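Local coordinates for malonyl CoA-acyl carrier protein transacylase (Staphylococcus aureus, PDB 3IM9), which catalyses the transfer of the malonyl group from malonyl-CoA to holo-acyl carrier protein, a step of fatty acid biosynthesis, at residues 28-33 and 78-83; 46-51 and 118-123; 62-67 and 71-76; 135-140 and 164-169; 153-158 and 182-187. All blocks are in the same frame, centred on the assembly; numbering follows the deposited sequence.

Interactions 1 and 3 share helix 67-84 and are buried: interaction 1 is purely apolar, at the helix's C-terminal part, whereas interaction 3, at its N-terminal part, adds amide and hydroxyl bonds close to the probable catalytic residues. Interaction 2 lies at the surface, about 9 Å from interaction 3 between centres, and is the one with a salt bridge; R122 of its helix reaches Q71 of interaction 3. Interactions 4 and 5 belong to the smaller, ferredoxin-like part. The strands of interaction 4 meet through one methionine methyl that passes over the strand between them, while interaction 5 packs two helices on that sheet and, toward the solvent side, adds a water bridge.

Interaction 1 (28-33 and 78-83); sequences QDLFNN and SSALLA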
# COMPACT_ATOMS: atom_id res chain seq x y z
N GLN A 28 -18.51 5.01 4.81
CA GLN A 28 -19.79 5.75 5.03
C GLN A 28 -20.50 5.21 6.30
O GLN A 28 -21.19 5.98 6.95
CB GLN A 28 -20.61 5.74 3.75
CG GLN A 28 -21.24 4.46 3.58
CD GLN A 28 -21.95 4.42 2.25
OE1 GLN A 28 -22.15 3.32 1.72
NE2 GLN A 28 -22.21 5.63 1.61
N ASP A 29 -20.24 3.96 6.65
CA ASP A 29 -20.83 3.39 7.81
C ASP A 29 -20.23 3.88 9.10
O ASP A 29 -20.87 3.76 10.20
CB ASP A 29 -20.82 1.88 7.71
CG ASP A 29 -19.37 1.27 7.60
OD1 ASP A 29 -19.19 0.11 8.05
OD2 ASP A 29 -18.51 2.01 7.06
N LEU A 30 -19.00 4.38 9.06
CA LEU A 30 -18.36 4.89 10.29
C LEU A 30 -18.84 6.29 10.66
O LEU A 30 -18.85 6.65 11.83
CB LEU A 30 -16.81 4.89 10.05
CG LEU A 30 -16.19 3.50 9.81
CD1 LEU A 30 -14.74 3.76 9.36
CD2 LEU A 30 -16.22 2.65 11.07
N PHE A 31 -19.06 7.12 9.63
CA PHE A 31 -19.18 8.55 9.84
C PHE A 31 -20.43 8.83 10.71
O PHE A 31 -21.59 8.43 10.34
CB PHE A 31 -19.24 9.30 8.49
CG PHE A 31 -19.15 10.72 8.60
CD1 PHE A 31 -20.10 11.55 8.00
CD2 PHE A 31 -18.03 11.33 9.27
CE1 PHE A 31 -19.91 13.00 8.11
CE2 PHE A 31 -17.85 12.69 9.33
CZ PHE A 31 -18.79 13.55 8.74
N ASN A 32 -20.16 9.56 11.80
CA ASN A 32 -21.23 9.88 12.81
C ASN A 32 -21.82 8.70 13.49
O ASN A 32 -22.88 8.86 14.11
CB ASN A 32 -22.35 10.73 12.19
CG ASN A 32 -21.81 12.14 11.75
OD1 ASN A 32 -21.00 12.72 12.47
ND2 ASN A 32 -22.21 12.63 10.59
N ASN A 33 -21.17 7.53 13.38
CA ASN A 33 -21.58 6.32 14.11
C ASN A 33 -20.55 5.80 15.07
O ASN A 33 -20.75 4.77 15.72
CB ASN A 33 -22.00 5.20 13.10
CG ASN A 33 -23.25 5.60 12.32
OD1 ASN A 33 -24.25 5.99 12.92
ND2 ASN A 33 -23.20 5.52 10.97
N SER A 78 -8.54 3.64 6.57
CA SER A 78 -7.80 2.74 7.43
C SER A 78 -7.54 3.37 8.80
O SER A 78 -7.64 2.68 9.83
CB SER A 78 -6.45 2.36 6.79
OG SER A 78 -6.67 1.43 5.71
N SER A 79 -7.22 4.68 8.81
CA SER A 79 -6.91 5.32 10.12
C SER A 79 -8.19 5.46 10.93
O SER A 79 -8.13 5.47 12.19
CB SER A 79 -6.31 6.69 9.86
OG SER A 79 -4.98 6.54 9.25
N ALA A 80 -9.33 5.68 10.29
CA ALA A 80 -10.60 5.85 11.02
C ALA A 80 -10.97 4.53 11.66
O ALA A 80 -11.38 4.48 12.83
CB ALA A 80 -11.72 6.31 10.04
N LEU A 81 -10.81 3.44 10.92
CA LEU A 81 -11.03 2.10 11.49
C LEU A 81 -10.09 1.87 12.62
O LEU A 81 -10.48 1.32 13.69
CB LEU A 81 -10.91 0.97 10.47
CG LEU A 81 -11.95 0.93 9.38
CD1 LEU A 81 -11.53 -0.00 8.26
CD2 LEU A 81 -13.28 0.41 9.90
N LEU A 82 -8.81 2.15 12.42
CA LEU A 82 -7.80 1.93 13.45
C LEU A 82 -8.16 2.69 14.74
O LEU A 82 -8.05 2.09 15.80
CB LEU A 82 -6.41 2.34 12.83
CG LEU A 82 -5.24 2.06 13.78
CD1 LEU A 82 -5.02 0.60 13.82
CD2 LEU A 82 -4.11 2.72 13.12
N ALA A 83 -8.65 3.93 14.63
CA ALA A 83 -8.92 4.81 15.82
C ALA A 83 -10.10 4.13 16.58
O ALA A 83 -10.17 4.30 17.80
CB ALA A 83 -9.24 6.17 15.35
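L30 and L81 both hold CG anti to their own carbonyl carbon (chi1 -63° and -66°), which extends the two isobutyl groups into the space between their backbones, where they cross at about a right angle. The contact is plain hydrophobic packing in the larger, alpha/beta-hydrolase-like part of the acyltransferase fold: the loop that follows strand 11-16 is laid on helix 67-84 just ahead of helix 35-47. CD1 of L30 does most of the touching, lying 3.7 Å from CD2 of L81. The other methyl, CD2 of L30, approaches the same L81 CD2 at 3.9 Å, so the fork of L30 straddles one methyl of its partner. Leucine suits both places because its branch lies beyond CB and can reach across two chains whose nearest CA atoms, those of L30 and A80, are 7.9 Å apart. A37 of helix 35-47 and L306 of helix 306-312 also touch L30, and V309 touches L81, making this a small apolar junction of three helices and a loop. Beyond the leucine the loop turns back on itself, N33 ND2 donating to D29 O at 3.0 Å. One helical position before L81, A80 turns its CB toward the loop; this small side chain lets the leucine lie close to the helix backbone, with L30 CD1 4.0 Å from A80 CB.

Interaction 2 (46-51 and 118-123); sequences KTLDFD and IVRKRG
The stretch between helices 35-47 and 52-57 meets the side of helix 112-128 through one arginine, R120, which combines a salt bridge, an aromatic contact over the guanidinium and apolar packing. R120 NH2 donates to D49 OD1 at 2.9 Å, using the syn lone pair of that oxygen. The bond is bent, with 141° at the hydrogen, and the carboxylate and guanidinium planes stand 84° apart, so this is a single-point bridge and not a two-pronged one. A water adds a second link: it accepts from R120 NE at 3.0 Å and gives a weak bond to D49 OD2. CD1 of F50 lies over one face of the guanidinium, 3.5 Å from CZ of R120, with the two planes 23° apart. The long aliphatic stem of arginine serves too, since L48 CD2 packs on R120 CB at 3.8 Å. NH1 of R120 is taken by E68 O and N69 OD1 at the start of helix 67-84, so the guanidinium joins three chain segments and its rotation is well restrained. The result is an arginine salt bridge, backed by aromatic and aliphatic packing, that joins the 48-51 connection to helix 112-128 at the surface of the acyltransferase domain.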
# COMPACT_ATOMS: atom_id res chain seq x y z
N LYS A 46 -11.46 18.58 7.26
CA LYS A 46 -11.03 19.95 7.56
C LYS A 46 -9.66 20.22 6.98
O LYS A 46 -9.30 21.40 6.88
CB LYS A 46 -10.94 20.14 9.08
CG LYS A 46 -12.22 20.03 9.90
CD LYS A 46 -13.33 20.37 9.07
CE LYS A 46 -14.58 19.85 9.78
NZ LYS A 46 -15.80 20.81 9.68
N THR A 47 -8.84 19.21 6.67
CA THR A 47 -7.48 19.45 6.22
C THR A 47 -7.35 19.59 4.75
O THR A 47 -6.58 20.42 4.23
CB THR A 47 -6.63 18.25 6.68
OG1 THR A 47 -6.53 18.25 8.12
CG2 THR A 47 -5.28 18.24 6.06
N LEU A 48 -8.06 18.74 3.99
CA LEU A 48 -7.87 18.70 2.56
C LEU A 48 -8.61 19.76 1.75
O LEU A 48 -9.76 20.17 2.14
CB LEU A 48 -8.25 17.27 2.08
CG LEU A 48 -7.33 16.18 2.67
CD1 LEU A 48 -7.86 14.85 2.50
CD2 LEU A 48 -5.90 16.23 2.03
N ASP A 49 -8.05 20.08 0.59
CA ASP A 49 -8.57 21.12 -0.29
C ASP A 49 -9.61 20.59 -1.30
O ASP A 49 -9.94 21.28 -2.27
CB ASP A 49 -7.38 21.84 -1.03
CG ASP A 49 -6.65 20.97 -2.04
OD1 ASP A 49 -6.98 19.79 -2.25
OD2 ASP A 49 -5.63 21.52 -2.60
N PHE A 50 -10.09 19.34 -1.14
CA PHE A 50 -11.22 18.91 -1.93
C PHE A 50 -12.16 18.17 -0.96
O PHE A 50 -11.78 17.95 0.23
CB PHE A 50 -10.77 17.96 -3.06
CG PHE A 50 -10.29 16.56 -2.56
CD1 PHE A 50 -9.02 16.43 -1.94
CD2 PHE A 50 -11.03 15.40 -2.86
CE1 PHE A 50 -8.55 15.17 -1.51
CE2 PHE A 50 -10.61 14.19 -2.41
CZ PHE A 50 -9.31 14.05 -1.75
N ASP A 51 -13.37 17.82 -1.46
CA ASP A 51 -14.37 17.20 -0.59
C ASP A 51 -14.07 15.72 -0.52
O ASP A 51 -14.64 14.86 -1.25
CB ASP A 51 -15.78 17.46 -1.12
CG ASP A 51 -16.81 17.12 -0.11
OD1 ASP A 51 -16.58 16.31 0.81
OD2 ASP A 51 -17.95 17.66 -0.27
N ILE A 118 0.77 14.52 3.67
CA ILE A 118 1.89 13.93 2.94
C ILE A 118 1.39 13.02 1.77
O ILE A 118 1.93 13.10 0.64
CB ILE A 118 2.77 13.09 3.90
CG1 ILE A 118 3.56 14.17 4.68
CG2 ILE A 118 3.73 12.17 3.12
CD1 ILE A 118 4.21 13.55 5.91
N VAL A 119 0.35 12.21 2.03
CA VAL A 119 -0.04 11.30 0.95
C VAL A 119 -0.87 12.03 -0.09
O VAL A 119 -0.86 11.62 -1.31
CB VAL A 119 -0.81 10.05 1.47
CG1 VAL A 119 0.07 9.25 2.41
CG2 VAL A 119 -2.22 10.34 2.05
N ARG A 120 -1.57 13.14 0.25
CA ARG A 120 -2.15 13.93 -0.79
C ARG A 120 -1.05 14.48 -1.72
O ARG A 120 -1.23 14.43 -2.96
CB ARG A 120 -2.98 15.10 -0.11
CG ARG A 120 -3.43 16.22 -1.10
CD ARG A 120 -4.41 15.65 -2.09
NE ARG A 120 -5.14 16.78 -2.73
CZ ARG A 120 -6.02 16.61 -3.69
NH1 ARG A 120 -6.29 15.38 -4.17
NH2 ARG A 120 -6.70 17.69 -4.21
N LYS A 121 0.07 15.03 -1.16
CA LYS A 121 1.11 15.48 -2.05
C LYS A 121 1.75 14.31 -2.84
O LYS A 121 1.99 14.50 -4.00
CB LYS A 121 2.22 16.16 -1.17
CG LYS A 121 3.41 16.77 -2.00
CD LYS A 121 3.03 17.90 -2.88
CE LYS A 121 2.87 19.16 -2.07
NZ LYS A 121 2.82 20.42 -2.97
N ARG A 122 1.94 13.17 -2.18
CA ARG A 122 2.52 11.98 -2.88
C ARG A 122 1.65 11.62 -4.10
O ARG A 122 2.16 11.46 -5.19
CB ARG A 122 2.46 10.80 -1.90
CG ARG A 122 3.18 9.57 -2.40
CD ARG A 122 3.18 8.51 -1.31
NE ARG A 122 3.80 7.26 -1.70
CZ ARG A 122 3.14 6.25 -2.25
NH1 ARG A 122 1.85 6.33 -2.53
NH2 ARG A 122 3.76 5.11 -2.49
N GLY A 123 0.32 11.62 -3.91
CA GLY A 123 -0.62 11.29 -5.00
C GLY A 123 -0.56 12.33 -6.11
O GLY A 123 -0.60 11.99 -7.32
O HOH W 1 -3.93 19.40 -1.96

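Interaction 3 (62-67 and 71-76); sequences GKLGET and QPALLT. With ACT (acetate ion), chain C.
OG1 of T67 receives an almost straight hydrogen bond from the side-chain amide of Q71: NE2 lies 2.9 Å away, with 170° at the hydrogen, and the oxygen sits in the amide plane. Q19 OE1 is hydrogen-bonded to the same hydroxyl, so this buried group has two polar partners. Its position comes from chi1 of T67 (-160°), which carries OG1 away from the backbone N and sets the side chain alongside that of Q71, both pointing the same way. One turn apart, the two residues are also joined by the helical bond from Q71 N to T67 O, 3.0 Å long. The amide of glutamine suits its place because it can give and accept at once: NE2 serves the threonine, while OE1 accepts from R122 NH1, an arginine of the calcium site. Q71 lies near the probable active site, its side chain about 6 Å from that of S97.

T67 N, in the first turn of the helix, donates to an acetate oxygen at 2.7 Å; the ion, probably from the crystallisation liquor, is also held by S203 N. Ahead of T67 in the chain, a type I turn from K63 to E66 folds L64 inward, and its CD1 rests on A73 CB at 3.7 Å; alanine is small enough to let the leucine approach the helix. I52 and M56 of helix 52-57 also touch A73. P72 meets V116 of helix 112-128, and L75 meets A115 of that helix and Y101 and S102 of helix 99-106.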
# COMPACT_ATOMS: atom_id res chain seq x y z
N GLY A 62 -16.72 10.93 -10.07
CA GLY A 62 -16.01 9.72 -10.52
C GLY A 62 -14.48 9.85 -10.44
O GLY A 62 -13.74 9.37 -11.36
N LYS A 63 -13.97 10.49 -9.37
CA LYS A 63 -12.54 10.75 -9.21
C LYS A 63 -11.89 9.95 -8.04
O LYS A 63 -10.69 10.16 -7.73
CB LYS A 63 -12.23 12.24 -9.05
CG LYS A 63 -12.87 12.83 -7.79
CD LYS A 63 -12.46 14.27 -7.62
CE LYS A 63 -12.94 14.94 -6.32
NZ LYS A 63 -14.38 15.14 -6.22
N LEU A 64 -12.66 9.08 -7.41
CA LEU A 64 -12.11 8.33 -6.24
C LEU A 64 -10.89 7.48 -6.65
O LEU A 64 -9.94 7.34 -5.88
CB LEU A 64 -13.21 7.47 -5.56
CG LEU A 64 -12.66 6.61 -4.38
CD1 LEU A 64 -12.09 7.53 -3.23
CD2 LEU A 64 -13.80 5.76 -3.74
N GLY A 65 -10.91 6.96 -7.88
CA GLY A 65 -9.79 6.12 -8.36
C GLY A 65 -8.62 6.87 -8.95
O GLY A 65 -7.66 6.18 -9.36
N GLU A 66 -8.63 8.21 -8.94
CA GLU A 66 -7.46 8.99 -9.39
C GLU A 66 -6.60 9.12 -8.14
O GLU A 66 -7.05 9.67 -7.12
CB GLU A 66 -7.90 10.36 -9.92
CG GLU A 66 -8.88 10.14 -11.12
CD GLU A 66 -9.62 11.37 -11.61
OE1 GLU A 66 -9.25 12.47 -11.19
OE2 GLU A 66 -10.58 11.26 -12.43
N THR A 67 -5.36 8.62 -8.23
CA THR A 67 -4.48 8.40 -7.03
C THR A 67 -4.27 9.64 -6.15
O THR A 67 -4.11 9.46 -4.92
CB THR A 67 -3.17 7.78 -7.50
OG1 THR A 67 -2.56 7.15 -6.36
CG2 THR A 67 -2.25 8.76 -8.17
N GLN A 71 -5.29 8.14 -2.55
CA GLN A 71 -4.31 7.97 -1.45
C GLN A 71 -4.82 8.53 -0.10
O GLN A 71 -4.82 7.80 0.89
CB GLN A 71 -2.95 8.51 -1.82
CG GLN A 71 -2.30 7.65 -2.95
CD GLN A 71 -0.87 7.99 -3.22
OE1 GLN A 71 -0.09 8.30 -2.29
NE2 GLN A 71 -0.47 8.00 -4.53
N PRO A 72 -5.23 9.80 -0.04
CA PRO A 72 -5.76 10.29 1.24
C PRO A 72 -7.06 9.59 1.59
O PRO A 72 -7.30 9.38 2.79
CB PRO A 72 -6.03 11.82 1.00
CG PRO A 72 -6.01 11.97 -0.52
CD PRO A 72 -5.04 10.90 -1.01
N ALA A 73 -7.85 9.13 0.60
CA ALA A 73 -9.07 8.38 0.97
C ALA A 73 -8.77 7.07 1.68
O ALA A 73 -9.39 6.74 2.69
CB ALA A 73 -9.82 8.09 -0.37
N LEU A 74 -7.79 6.32 1.22
CA LEU A 74 -7.43 5.05 1.82
C LEU A 74 -6.80 5.29 3.18
O LEU A 74 -7.12 4.53 4.11
CB LEU A 74 -6.42 4.32 0.90
CG LEU A 74 -7.04 3.68 -0.35
CD1 LEU A 74 -5.94 3.44 -1.43
CD2 LEU A 74 -7.75 2.37 -0.02
N LEU A 75 -5.85 6.24 3.27
CA LEU A 75 -5.30 6.54 4.60
C LEU A 75 -6.39 6.89 5.60
O LEU A 75 -6.32 6.43 6.76
CB LEU A 75 -4.27 7.69 4.46
CG LEU A 75 -3.55 7.97 5.78
CD1 LEU A 75 -2.34 7.07 5.89
CD2 LEU A 75 -3.06 9.42 5.74
N THR A 76 -7.35 7.72 5.14
CA THR A 76 -8.39 8.17 6.04
C THR A 76 -9.26 6.99 6.48
O THR A 76 -9.56 6.83 7.70
CB THR A 76 -9.26 9.17 5.33
OG1 THR A 76 -8.40 10.32 5.10
CG2 THR A 76 -10.43 9.63 6.22
C ACT C . -3.88 6.67 -10.70
O ACT C . -4.48 7.74 -10.67
OXT ACT C . -2.73 6.78 -11.23
CH3 ACT C . -4.41 5.39 -10.18

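Interaction 4 (135-140 and 164-169); sequences GSMAAV and PANINC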
# COMPACT_ATOMS: atom_id res chain seq x y z
N GLY A 135 3.99 6.51 -19.35
CA GLY A 135 4.33 5.35 -18.46
C GLY A 135 3.08 4.68 -17.99
O GLY A 135 1.98 5.29 -17.88
N SER A 136 3.23 3.39 -17.72
CA SER A 136 2.06 2.66 -17.26
C SER A 136 2.48 1.44 -16.42
O SER A 136 3.67 1.29 -16.10
CB SER A 136 1.29 2.22 -18.52
OG SER A 136 0.00 1.70 -18.14
N MET A 137 1.50 0.59 -16.09
CA MET A 137 1.76 -0.65 -15.24
C MET A 137 0.88 -1.73 -15.78
O MET A 137 -0.18 -1.47 -16.37
CB MET A 137 1.47 -0.42 -13.75
CG MET A 137 2.31 0.77 -13.15
SD MET A 137 1.82 0.98 -11.45
CE MET A 137 2.90 -0.21 -10.67
N ALA A 138 1.31 -2.99 -15.54
CA ALA A 138 0.45 -4.11 -15.90
C ALA A 138 0.67 -5.24 -14.91
O ALA A 138 1.78 -5.50 -14.48
CB ALA A 138 0.80 -4.63 -17.33
N ALA A 139 -0.42 -5.96 -14.63
CA ALA A 139 -0.27 -7.14 -13.75
C ALA A 139 0.04 -8.37 -14.61
O ALA A 139 -0.72 -8.71 -15.50
CB ALA A 139 -1.58 -7.34 -12.97
N VAL A 140 1.15 -9.02 -14.26
CA VAL A 140 1.50 -10.30 -14.98
C VAL A 140 1.06 -11.43 -14.03
O VAL A 140 1.55 -11.51 -12.87
CB VAL A 140 2.98 -10.35 -15.26
CG1 VAL A 140 3.30 -11.69 -15.95
CG2 VAL A 140 3.46 -9.13 -16.07
N PRO A 164 9.92 -5.11 -12.67
CA PRO A 164 8.96 -5.59 -11.63
C PRO A 164 8.81 -4.45 -10.66
O PRO A 164 9.80 -3.78 -10.24
CB PRO A 164 9.74 -6.78 -10.99
CG PRO A 164 10.61 -7.36 -12.16
CD PRO A 164 11.12 -6.01 -12.79
N ALA A 165 7.55 -4.21 -10.31
CA ALA A 165 7.17 -3.09 -9.46
C ALA A 165 6.51 -3.55 -8.16
O ALA A 165 6.98 -3.22 -7.08
CB ALA A 165 6.26 -2.13 -10.21
N ASN A 166 5.43 -4.33 -8.27
CA ASN A 166 4.76 -4.75 -7.06
C ASN A 166 4.88 -6.25 -7.06
O ASN A 166 4.34 -6.96 -7.90
CB ASN A 166 3.24 -4.34 -7.01
CG ASN A 166 2.94 -2.88 -7.08
OD1 ASN A 166 1.74 -2.54 -7.38
ND2 ASN A 166 3.80 -2.03 -6.76
N ILE A 167 5.64 -6.78 -6.10
CA ILE A 167 5.92 -8.21 -5.98
C ILE A 167 4.93 -8.75 -4.93
O ILE A 167 5.16 -8.64 -3.76
CB ILE A 167 7.37 -8.43 -5.49
CG1 ILE A 167 8.40 -7.66 -6.36
CG2 ILE A 167 7.66 -9.91 -5.55
CD1 ILE A 167 8.37 -7.85 -7.80
N ASN A 168 3.78 -9.16 -5.41
CA ASN A 168 2.58 -9.34 -4.56
C ASN A 168 2.40 -10.72 -3.97
O ASN A 168 2.19 -10.82 -2.77
CB ASN A 168 1.32 -8.89 -5.33
CG ASN A 168 1.30 -7.37 -5.54
OD1 ASN A 168 2.07 -6.64 -4.92
ND2 ASN A 168 0.36 -6.91 -6.38
N CYS A 169 2.39 -11.75 -4.80
CA CYS A 169 2.29 -13.14 -4.30
C CYS A 169 2.77 -14.02 -5.43
O CYS A 169 2.97 -13.57 -6.54
CB CYS A 169 0.87 -13.49 -3.86
SG CYS A 169 -0.37 -13.54 -5.18
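A single methyl group makes the whole contact: CE of M137 reaches from strand 135-141 to strand 162-169, although the two are not neighbours in the sheet and strand 172-176 runs between them. CE lies 3.9 Å from A165 CB and 4.2 Å from N166 OD1. The chain of M137 runs out straight as far as the sulfur and then bends (chi3 86°), which swings the methyl over the intervening strand toward its two partners. That both can be reached from one side is explained by a classic beta bulge, in which A165 and N166 together face V174. Alanine offers the methionine a short apolar surface, and V174 and S176 of the middle strand also touch M137. The sheet is that of the smaller, ferredoxin-like part of the acyltransferase fold, and N166 marks its border with the active site: its side chain comes about 4 Å from that of H207, which is probably catalytic. The touch on OD1 is only van der Waals, and methionine, flexible and weakly polar, suits such a place; the contact is nondirectional dispersion, which supplies packing and does not itself fix the amide of N166.

Interaction 5 (153-158 and 182-187); sequences KSLSSD and IDELVE
Apolar packing brings L155 and L185 together where helices 145-155 and 179-188 lie on one face of the mixed sheet in the ferredoxin-like part of the acyltransferase fold. CD2 of L155 comes down on L185 CB at 3.8 Å, with L185 CD1 a little farther off at 4.2 Å, and the two side chains cross at about a right angle. The leucine at 185 has its CG anti to the backbone N (chi1 -176°), which leaves CB accessible to CD2 of L155, while the side chain also touches V140, V175 and V197 of the sheet. I162 touches both leucines, so one strand residue lies under the joint. The carboxylate carbon of E184 comes only loosely near L155, with E184 CD 4.4 Å from L155 CG. Leucine suits the last turn of helix 145-155 because it can close the apolar layer at the point where the chain leaves the helix.

The polar links lie toward the solvent side. A water joins the two helices: it donates to E184 OE1 at 2.9 Å and to L155 O at 3.1 Å, thus serving a carbonyl at the helix end, where main-chain N-H partners run out. The same oxygen of L155 also accepts from the hydroxyl of S157, whose OG is 2.9 Å away and stands well off the plane of the carbonyl group.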
# COMPACT_ATOMS: atom_id res chain seq x y z
N LYS A 153 13.74 -7.89 -18.77
CA LYS A 153 15.09 -7.61 -19.32
C LYS A 153 15.13 -7.76 -20.84
O LYS A 153 15.78 -6.98 -21.51
CB LYS A 153 16.17 -8.50 -18.65
CG LYS A 153 16.18 -8.15 -17.17
CD LYS A 153 17.35 -7.53 -16.56
CE LYS A 153 17.55 -8.12 -15.08
NZ LYS A 153 17.83 -6.95 -14.13
N SER A 154 14.35 -8.67 -21.40
CA SER A 154 14.25 -8.79 -22.82
C SER A 154 13.62 -7.58 -23.48
O SER A 154 14.01 -7.16 -24.60
CB SER A 154 13.48 -10.07 -23.20
OG SER A 154 14.16 -11.24 -22.70
N LEU A 155 12.52 -7.09 -22.88
CA LEU A 155 11.80 -6.01 -23.57
C LEU A 155 12.48 -4.65 -23.38
O LEU A 155 12.29 -3.77 -24.23
CB LEU A 155 10.34 -5.93 -23.03
CG LEU A 155 9.35 -6.90 -23.68
CD1 LEU A 155 9.79 -8.27 -23.93
CD2 LEU A 155 8.06 -6.89 -22.73
N SER A 156 13.20 -4.50 -22.25
CA SER A 156 13.88 -3.23 -21.96
C SER A 156 14.96 -3.03 -23.01
O SER A 156 15.81 -3.85 -23.17
CB SER A 156 14.49 -3.23 -20.57
OG SER A 156 13.39 -3.26 -19.63
N SER A 157 14.85 -1.94 -23.73
CA SER A 157 15.66 -1.68 -24.95
C SER A 157 15.34 -0.31 -25.50
O SER A 157 14.26 0.28 -25.23
CB SER A 157 15.40 -2.76 -26.04
OG SER A 157 14.03 -2.81 -26.40
N ASP A 158 16.23 0.19 -26.37
CA ASP A 158 15.94 1.46 -27.12
C ASP A 158 15.66 2.61 -26.10
O ASP A 158 14.73 3.44 -26.36
CB ASP A 158 14.74 1.29 -28.05
CG ASP A 158 14.61 2.42 -29.06
OD1 ASP A 158 15.66 3.03 -29.39
OD2 ASP A 158 13.45 2.71 -29.50
N ILE A 182 5.04 -1.66 -21.80
CA ILE A 182 3.90 -2.28 -21.10
C ILE A 182 2.90 -2.84 -22.11
O ILE A 182 2.44 -3.99 -21.98
CB ILE A 182 3.18 -1.19 -20.22
CG1 ILE A 182 4.10 -0.77 -19.10
CG2 ILE A 182 1.85 -1.74 -19.73
CD1 ILE A 182 4.34 -1.91 -17.97
N ASP A 183 2.66 -2.08 -23.20
CA ASP A 183 1.64 -2.51 -24.16
C ASP A 183 2.19 -3.70 -24.96
O ASP A 183 1.40 -4.58 -25.34
CB ASP A 183 1.28 -1.32 -25.03
CG ASP A 183 0.36 -0.31 -24.31
OD1 ASP A 183 -0.16 -0.64 -23.22
OD2 ASP A 183 0.29 0.79 -24.90
N GLU A 184 3.49 -3.73 -25.22
CA GLU A 184 4.06 -4.91 -25.94
C GLU A 184 3.89 -6.14 -25.06
O GLU A 184 3.56 -7.21 -25.59
CB GLU A 184 5.53 -4.63 -26.23
CG GLU A 184 6.18 -5.74 -27.03
CD GLU A 184 7.64 -5.40 -27.42
OE1 GLU A 184 8.13 -4.31 -27.03
OE2 GLU A 184 8.28 -6.26 -28.08
N LEU A 185 4.12 -6.02 -23.76
CA LEU A 185 3.90 -7.16 -22.85
C LEU A 185 2.44 -7.60 -22.81
O LEU A 185 2.14 -8.80 -22.75
CB LEU A 185 4.42 -6.80 -21.48
CG LEU A 185 4.33 -7.95 -20.50
CD1 LEU A 185 5.06 -9.18 -20.99
CD2 LEU A 185 4.86 -7.49 -19.10
N VAL A 186 1.53 -6.63 -22.72
CA VAL A 186 0.09 -6.91 -22.77
C VAL A 186 -0.20 -7.75 -24.06
O VAL A 186 -0.94 -8.76 -23.98
CB VAL A 186 -0.76 -5.61 -22.73
CG1 VAL A 186 -2.25 -6.00 -23.01
CG2 VAL A 186 -0.62 -5.01 -21.34
N GLU A 187 0.34 -7.30 -25.18
CA GLU A 187 0.01 -7.96 -26.48
C GLU A 187 0.61 -9.35 -26.53
O GLU A 187 -0.11 -10.27 -26.97
CB GLU A 187 0.59 -7.17 -27.64
CG GLU A 187 -0.16 -5.88 -27.82
CD GLU A 187 0.54 -4.94 -28.80
OE1 GLU A 187 -0.08 -3.90 -29.09
OE2 GLU A 187 1.69 -5.23 -29.27
O HOH W 2 10.98 -4.34 -27.03